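Local coordinates for Iron(III) ABC transporter, periplasmic iron-compound-binding protein (Vibrio cholerae, PDB 5GGY) that probably binds iron(III)-loaded hydroxamate siderophores such as desferal in the periplasm and delivers them to an ABC transporter for import, at residues R18-W24 with P37-E42; Q29-L33 with H119-A124. All coordinates share one frame; numbering follows the deposited sequence.

Contact 1. Residues R18-W24 with P37-E42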
loop_
_atom_site.group_PDB
_atom_site.type_symbol
_atom_site.label_atom_id
_atom_site.label_comp_id
_atom_site.label_asym_id
_atom_site.label_seq_id
_atom_site.Cartn_x
_atom_site.Cartn_y
_atom_site.Cartn_z
ATOM N N ARG A 18 -20.327 12.209 -15.765
ATOM C CA ARG A 18 -20.806 11.079 -16.552
ATOM C C ARG A 18 -19.612 10.351 -17.154
ATOM O O ARG A 18 -18.958 10.864 -18.064
ATOM C CB ARG A 18 -21.766 11.532 -17.654
ATOM C CG ARG A 18 -23.016 12.231 -17.146
ATOM C CD ARG A 18 -24.015 12.483 -18.271
ATOM N NE ARG A 18 -25.229 11.691 -18.104
ATOM C CZ ARG A 18 -25.458 10.533 -18.713
ATOM N NH1 ARG A 18 -24.555 10.028 -19.540
ATOM N NH2 ARG A 18 -26.593 9.880 -18.498
ATOM N N VAL A 19 -19.329 9.159 -16.641
ATOM C CA VAL A 19 -18.146 8.415 -17.055
ATOM C C VAL A 19 -18.489 7.238 -17.958
ATOM O O VAL A 19 -19.321 6.399 -17.613
ATOM C CB VAL A 19 -17.363 7.887 -15.839
ATOM C CG1 VAL A 19 -16.148 7.079 -16.288
ATOM C CG2 VAL A 19 -16.943 9.037 -14.945
ATOM N N VAL A 20 -17.850 7.195 -19.123
ATOM C CA VAL A 20 -17.883 6.012 -19.972
ATOM C C VAL A 20 -16.552 5.279 -19.845
ATOM O O VAL A 20 -15.492 5.848 -20.102
ATOM C CB VAL A 20 -18.153 6.361 -21.450
ATOM C CG1 VAL A 20 -17.788 5.189 -22.362
ATOM C CG2 VAL A 20 -19.606 6.754 -21.645
ATOM N N VAL A 21 -16.612 4.019 -19.432
ATOM C CA VAL A 21 -15.409 3.211 -19.284
ATOM C C VAL A 21 -15.312 2.206 -20.434
ATOM O O VAL A 21 -16.329 1.712 -20.925
ATOM C CB VAL A 21 -15.387 2.493 -17.913
ATOM C CG1 VAL A 21 -15.332 0.981 -18.073
ATOM C CG2 VAL A 21 -14.217 2.992 -17.084
ATOM N N LEU A 22 -14.089 1.923 -20.877
ATOM C CA LEU A 22 -13.892 1.073 -22.049
ATOM C C LEU A 22 -13.146 -0.225 -21.758
ATOM O O LEU A 22 -12.925 -1.027 -22.662
ATOM C CB LEU A 22 -13.146 1.842 -23.138
ATOM C CG LEU A 22 -13.841 3.105 -23.642
ATOM C CD1 LEU A 22 -13.110 3.644 -24.850
ATOM C CD2 LEU A 22 -15.300 2.830 -23.968
ATOM N N ASN A 23 -12.758 -0.434 -20.506
ATOM C CA ASN A 23 -12.075 -1.667 -20.139
ATOM C C ASN A 23 -12.513 -2.168 -18.767
ATOM O O ASN A 23 -13.011 -1.398 -17.946
ATOM C CB ASN A 23 -10.560 -1.470 -20.174
ATOM C CG ASN A 23 -9.855 -2.542 -20.977
ATOM O OD1 ASN A 23 -10.423 -3.106 -21.913
ATOM N ND2 ASN A 23 -8.612 -2.831 -20.616
ATOM N N TRP A 24 -12.328 -3.463 -18.529
ATOM C CA TRP A 24 -12.802 -4.092 -17.301
ATOM C C TRP A 24 -12.005 -3.677 -16.069
ATOM O O TRP A 24 -12.566 -3.566 -14.977
ATOM C CB TRP A 24 -12.775 -5.613 -17.448
ATOM C CG TRP A 24 -13.911 -6.136 -18.267
ATOM C CD1 TRP A 24 -14.978 -5.422 -18.737
ATOM C CD2 TRP A 24 -14.101 -7.484 -18.715
ATOM N NE1 TRP A 24 -15.819 -6.242 -19.449
ATOM C CE2 TRP A 24 -15.304 -7.513 -19.451
ATOM C CE3 TRP A 24 -13.374 -8.668 -18.567
ATOM C CZ2 TRP A 24 -15.795 -8.679 -20.034
ATOM C CZ3 TRP A 24 -13.863 -9.823 -19.147
ATOM C CH2 TRP A 24 -15.061 -9.821 -19.872
ATOM N N PRO A 37 -20.370 4.330 -13.625
ATOM C CA PRO A 37 -20.231 4.751 -15.022
ATOM C C PRO A 37 -21.538 4.596 -15.789
ATOM O O PRO A 37 -22.338 3.722 -15.453
ATOM C CB PRO A 37 -19.163 3.800 -15.566
ATOM C CG PRO A 37 -19.340 2.565 -14.764
ATOM C CD PRO A 37 -19.752 3.013 -13.384
ATOM N N VAL A 38 -21.754 5.432 -16.798
ATOM C CA VAL A 38 -22.962 5.336 -17.606
ATOM C C VAL A 38 -22.754 4.356 -18.759
ATOM O O VAL A 38 -23.716 3.905 -19.382
ATOM C CB VAL A 38 -23.386 6.711 -18.164
ATOM C CG1 VAL A 38 -23.551 7.716 -17.033
ATOM C CG2 VAL A 38 -22.377 7.214 -19.184
ATOM N N GLY A 39 -21.495 4.022 -19.027
ATOM C CA GLY A 39 -21.158 3.113 -20.109
ATOM C C GLY A 39 -19.961 2.231 -19.801
ATOM O O GLY A 39 -18.927 2.705 -19.327
ATOM N N ALA A 40 -20.109 0.937 -20.075
ATOM C CA ALA A 40 -19.064 -0.046 -19.811
ATOM C C ALA A 40 -19.169 -1.188 -20.819
ATOM O O ALA A 40 -20.247 -1.433 -21.361
ATOM C CB ALA A 40 -19.170 -0.567 -18.380
ATOM N N PRO A 41 -18.049 -1.882 -21.088
ATOM C CA PRO A 41 -18.054 -2.913 -22.131
ATOM C C PRO A 41 -18.342 -4.330 -21.628
ATOM O O PRO A 41 -17.976 -4.669 -20.501
ATOM C CB PRO A 41 -16.635 -2.828 -22.688
ATOM C CG PRO A 41 -15.810 -2.475 -21.490
ATOM C CD PRO A 41 -16.684 -1.614 -20.598
ATOM N N GLU A 42 -18.997 -5.130 -22.471
ATOM C CA GLU A 42 -19.213 -6.565 -22.240
ATOM C C GLU A 42 -19.662 -6.916 -20.821
ATOM O O GLU A 42 -19.012 -7.697 -20.126
ATOM C CB GLU A 42 -17.936 -7.339 -22.578
ATOM C CG GLU A 42 -17.467 -7.155 -24.014
ATOM C CD GLU A 42 -16.132 -7.823 -24.284
ATOM O OE1 GLU A 42 -15.137 -7.097 -24.489
ATOM O OE2 GLU A 42 -16.077 -9.072 -24.295
#
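Val-20 and Gly-39 form a single beta bridge, their CA atoms 4.4 Å apart, where R18-W24 and P37-E42 run in roughly the same direction, 37° apart end to end. Each segment gives one short backbone bond: Val-38 N donates to Val-19 O, and Val-21 N to Gly-39 O, each at 2.7 Å. Gly-39 N stays 3.5 Å from Val-19 O without a hydrogen bond, so the parallel pairing is short and irregular. A CA-H...O contact from Ala-40 CA to Val-21 O follows.

At the start of the pairing, one face of the Arg-18 guanidinium lies over Val-38 CG1, 3.6 Å from NH1, and the two side chains cross at about a right angle. Val-20 CG2 lies beside the backbone N because CG1 is the branch anti to it (chi1 164°), and it packs against Val-38 CG2 at 3.7 Å. Further along, Val-21 CG1 lies against Ala-40 CB and Pro-41 CD, while Pro-41 CG rests on the Leu-22 carbonyl.

Trp-24 closes the other end. Its NE1 donates to Pro-41 O at 2.9 Å; the oxygen lies at the indole edge, only 2° out of the ring plane, whereas NE1 approaches from above the carbonyl plane. Glu-42 CB meets CZ2 of the same ring at 3.6 Å, and the Glu-42 carboxylate continues to a salt bridge with Arg-65, which also makes a cation-pi contact with Trp-24.

Val-20 also hydrogen-bonds through its backbone to strand 80-83, which places 19-21 between that strand and 39-40. With helix 24-32 linking the two parallel segments, the arrangement is a beta-alpha-beta unit, in keeping with the alpha/beta lobes of periplasmic binding proteins.

Contact 2. Residues Q29-L33 with H119-A124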
loop_
_atom_site.group_PDB
_atom_site.type_symbol
_atom_site.label_atom_id
_atom_site.label_comp_id
_atom_site.label_asym_id
_atom_site.label_seq_id
_atom_site.Cartn_x
_atom_site.Cartn_y
_atom_site.Cartn_z
ATOM N N GLN A 29 -12.030 -0.185 -11.217
ATOM C CA GLN A 29 -11.469 0.961 -10.507
ATOM C C GLN A 29 -12.524 1.994 -10.121
ATOM O O GLN A 29 -12.596 2.406 -8.963
ATOM C CB GLN A 29 -10.384 1.636 -11.352
ATOM C CG GLN A 29 -9.191 0.754 -11.710
ATOM C CD GLN A 29 -8.242 0.511 -10.548
ATOM O OE1 GLN A 29 -8.655 0.105 -9.462
ATOM N NE2 GLN A 29 -6.956 0.758 -10.778
ATOM N N VAL A 30 -13.338 2.415 -11.085
ATOM C CA VAL A 30 -14.332 3.455 -10.823
ATOM C C VAL A 30 -15.441 2.961 -9.898
ATOM O O VAL A 30 -15.967 3.726 -9.091
ATOM C CB VAL A 30 -14.964 3.996 -12.130
ATOM C CG1 VAL A 30 -13.956 4.825 -12.904
ATOM C CG2 VAL A 30 -15.508 2.862 -12.986
ATOM N N LEU A 31 -15.792 1.683 -10.007
ATOM C CA LEU A 31 -16.829 1.110 -9.156
ATOM C C LEU A 31 -16.382 1.062 -7.702
ATOM O O LEU A 31 -17.157 1.377 -6.797
ATOM C CB LEU A 31 -17.214 -0.293 -9.632
ATOM C CG LEU A 31 -18.064 -0.391 -10.900
ATOM C CD1 LEU A 31 -18.386 -1.844 -11.213
ATOM C CD2 LEU A 31 -19.336 0.429 -10.761
ATOM N N GLU A 32 -15.130 0.666 -7.484
ATOM C CA GLU A 32 -14.574 0.583 -6.138
ATOM C C GLU A 32 -14.462 1.960 -5.495
ATOM O O GLU A 32 -14.469 2.085 -4.271
ATOM C CB GLU A 32 -13.203 -0.096 -6.165
ATOM C CG GLU A 32 -13.235 -1.548 -6.611
ATOM C CD GLU A 32 -13.791 -2.484 -5.552
ATOM O OE1 GLU A 32 -13.975 -3.680 -5.861
ATOM O OE2 GLU A 32 -14.038 -2.032 -4.413
ATOM N N LEU A 33 -14.358 2.990 -6.328
ATOM C CA LEU A 33 -14.280 4.365 -5.849
ATOM C C LEU A 33 -15.664 4.934 -5.565
ATOM O O LEU A 33 -15.795 6.042 -5.052
ATOM C CB LEU A 33 -13.554 5.249 -6.865
ATOM C CG LEU A 33 -12.046 5.033 -7.005
ATOM C CD1 LEU A 33 -11.475 5.928 -8.093
ATOM C CD2 LEU A 33 -11.354 5.290 -5.676
ATOM N N HIS A 119 -2.914 3.805 -10.738
ATOM C CA HIS A 119 -4.066 4.277 -11.500
ATOM C C HIS A 119 -5.271 4.487 -10.590
ATOM O O HIS A 119 -6.043 5.428 -10.772
ATOM C CB HIS A 119 -4.416 3.297 -12.620
ATOM C CG HIS A 119 -3.455 3.322 -13.767
ATOM N ND1 HIS A 119 -2.392 4.197 -13.826
ATOM C CD2 HIS A 119 -3.396 2.583 -14.899
ATOM C CE1 HIS A 119 -1.718 3.995 -14.944
ATOM N NE2 HIS A 119 -2.308 3.021 -15.614
ATOM N N PHE A 120 -5.425 3.597 -9.614
ATOM C CA PHE A 120 -6.514 3.672 -8.650
ATOM C C PHE A 120 -6.452 4.975 -7.868
ATOM O O PHE A 120 -7.479 5.590 -7.574
ATOM C CB PHE A 120 -6.454 2.471 -7.708
ATOM C CG PHE A 120 -7.590 2.394 -6.728
ATOM C CD1 PHE A 120 -8.887 2.157 -7.157
ATOM C CD2 PHE A 120 -7.350 2.513 -5.369
ATOM C CE1 PHE A 120 -9.924 2.067 -6.248
ATOM C CE2 PHE A 120 -8.379 2.423 -4.458
ATOM C CZ PHE A 120 -9.667 2.201 -4.893
ATOM N N LYS A 121 -5.237 5.401 -7.546
ATOM C CA LYS A 121 -5.035 6.642 -6.811
ATOM C C LYS A 121 -5.299 7.876 -7.668
ATOM O O LYS A 121 -5.993 8.795 -7.241
ATOM C CB LYS A 121 -3.615 6.694 -6.258
ATOM C CG LYS A 121 -3.315 5.636 -5.228
ATOM C CD LYS A 121 -1.853 5.659 -4.874
ATOM C CE LYS A 121 -1.561 4.749 -3.706
ATOM N NZ LYS A 121 -0.103 4.719 -3.444
ATOM N N THR A 122 -4.733 7.888 -8.871
ATOM C CA THR A 122 -4.892 9.011 -9.792
ATOM C C THR A 122 -6.358 9.243 -10.146
ATOM O O THR A 122 -6.812 10.385 -10.228
ATOM C CB THR A 122 -4.084 8.799 -11.084
ATOM O OG1 THR A 122 -4.452 7.549 -11.673
ATOM C CG2 THR A 122 -2.594 8.796 -10.786
ATOM N N LEU A 123 -7.089 8.155 -10.362
ATOM C CA LEU A 123 -8.514 8.240 -10.645
ATOM C C LEU A 123 -9.267 8.807 -9.444
ATOM O O LEU A 123 -10.221 9.569 -9.601
ATOM C CB LEU A 123 -9.070 6.865 -11.031
ATOM C CG LEU A 123 -8.681 6.336 -12.410
ATOM C CD1 LEU A 123 -9.148 4.900 -12.583
ATOM C CD2 LEU A 123 -9.265 7.224 -13.499
ATOM N N ALA A 124 -8.825 8.441 -8.246
ATOM C CA ALA A 124 -9.442 8.937 -7.025
ATOM C C ALA A 124 -9.225 10.436 -6.890
ATOM O O ALA A 124 -10.104 11.166 -6.438
ATOM C CB ALA A 124 -8.882 8.213 -5.823
#
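Gln-29, Leu-33 and Phe-120 carry a buried helix-to-helix packing contact, made where the last turn of helix 24-32 meets the middle and later part of helix 112-126. The closest CA pairs are Gln-29 with Phe-120 at 5.9 Å and Leu-33 with Ala-124 at 6.8 Å.

Phe-120 extends its ring between the helices because CG stands opposite the backbone N (chi1 -176°). The Gln-29 amide runs obliquely across this side chain, its plane 22° from that of the ring, bringing OE1 to 3.1 Å from Phe-120 CD1. Farther along the ring, Leu-33 CD2 touches CE1 at 3.6 Å and Glu-32 CB adds a contact to the same ring carbon. Leu-33 is forked: CD2 also reaches Ala-124 CB at 3.8 Å, while CD1 packs on Leu-123 CB at 3.9 Å. Leu-123 CD1 in turn meets Gln-29 CB at 3.7 Å.

The polar ends bond elsewhere. Gln-29 NE2 donates to Ala-116 O, and its OE1 accepts from Ala-261 N; Glu-32 OE2 makes a salt bridge with Lys-136 and its OE1 a hydrogen bond with Tyr-266 OH.

No hydrogen bond crosses the interface, which is held by apolar packing and by the Gln-29 amide lying against the ring. That buried amide is satisfied at both ends, and these two bonds probably fix its rotation beside Phe-120.

How the contacts relate
Both contacts are mostly buried and share the unit containing helix 24-32, but they join different elements: contact 1 pairs the strands before and after the helix, whereas contact 2 sets the end of the helix against helix 112-126. Their centres lie about 13 Å apart, and they meet directly through Pro-37 CD and Leu-31 CD2 at 3.7 Å, with Val-21 and Val-30 adding a looser apolar touch. Contact 1 depends on backbone pairing supplemented by an indole bond and has an exposed arginine at one end. Contact 2 has no cross-segment hydrogen bond and relies on side-chain packing; Val-30 and Leu-123 both touch Leu-82 of strand 80-83, so these helices lie against the sheet.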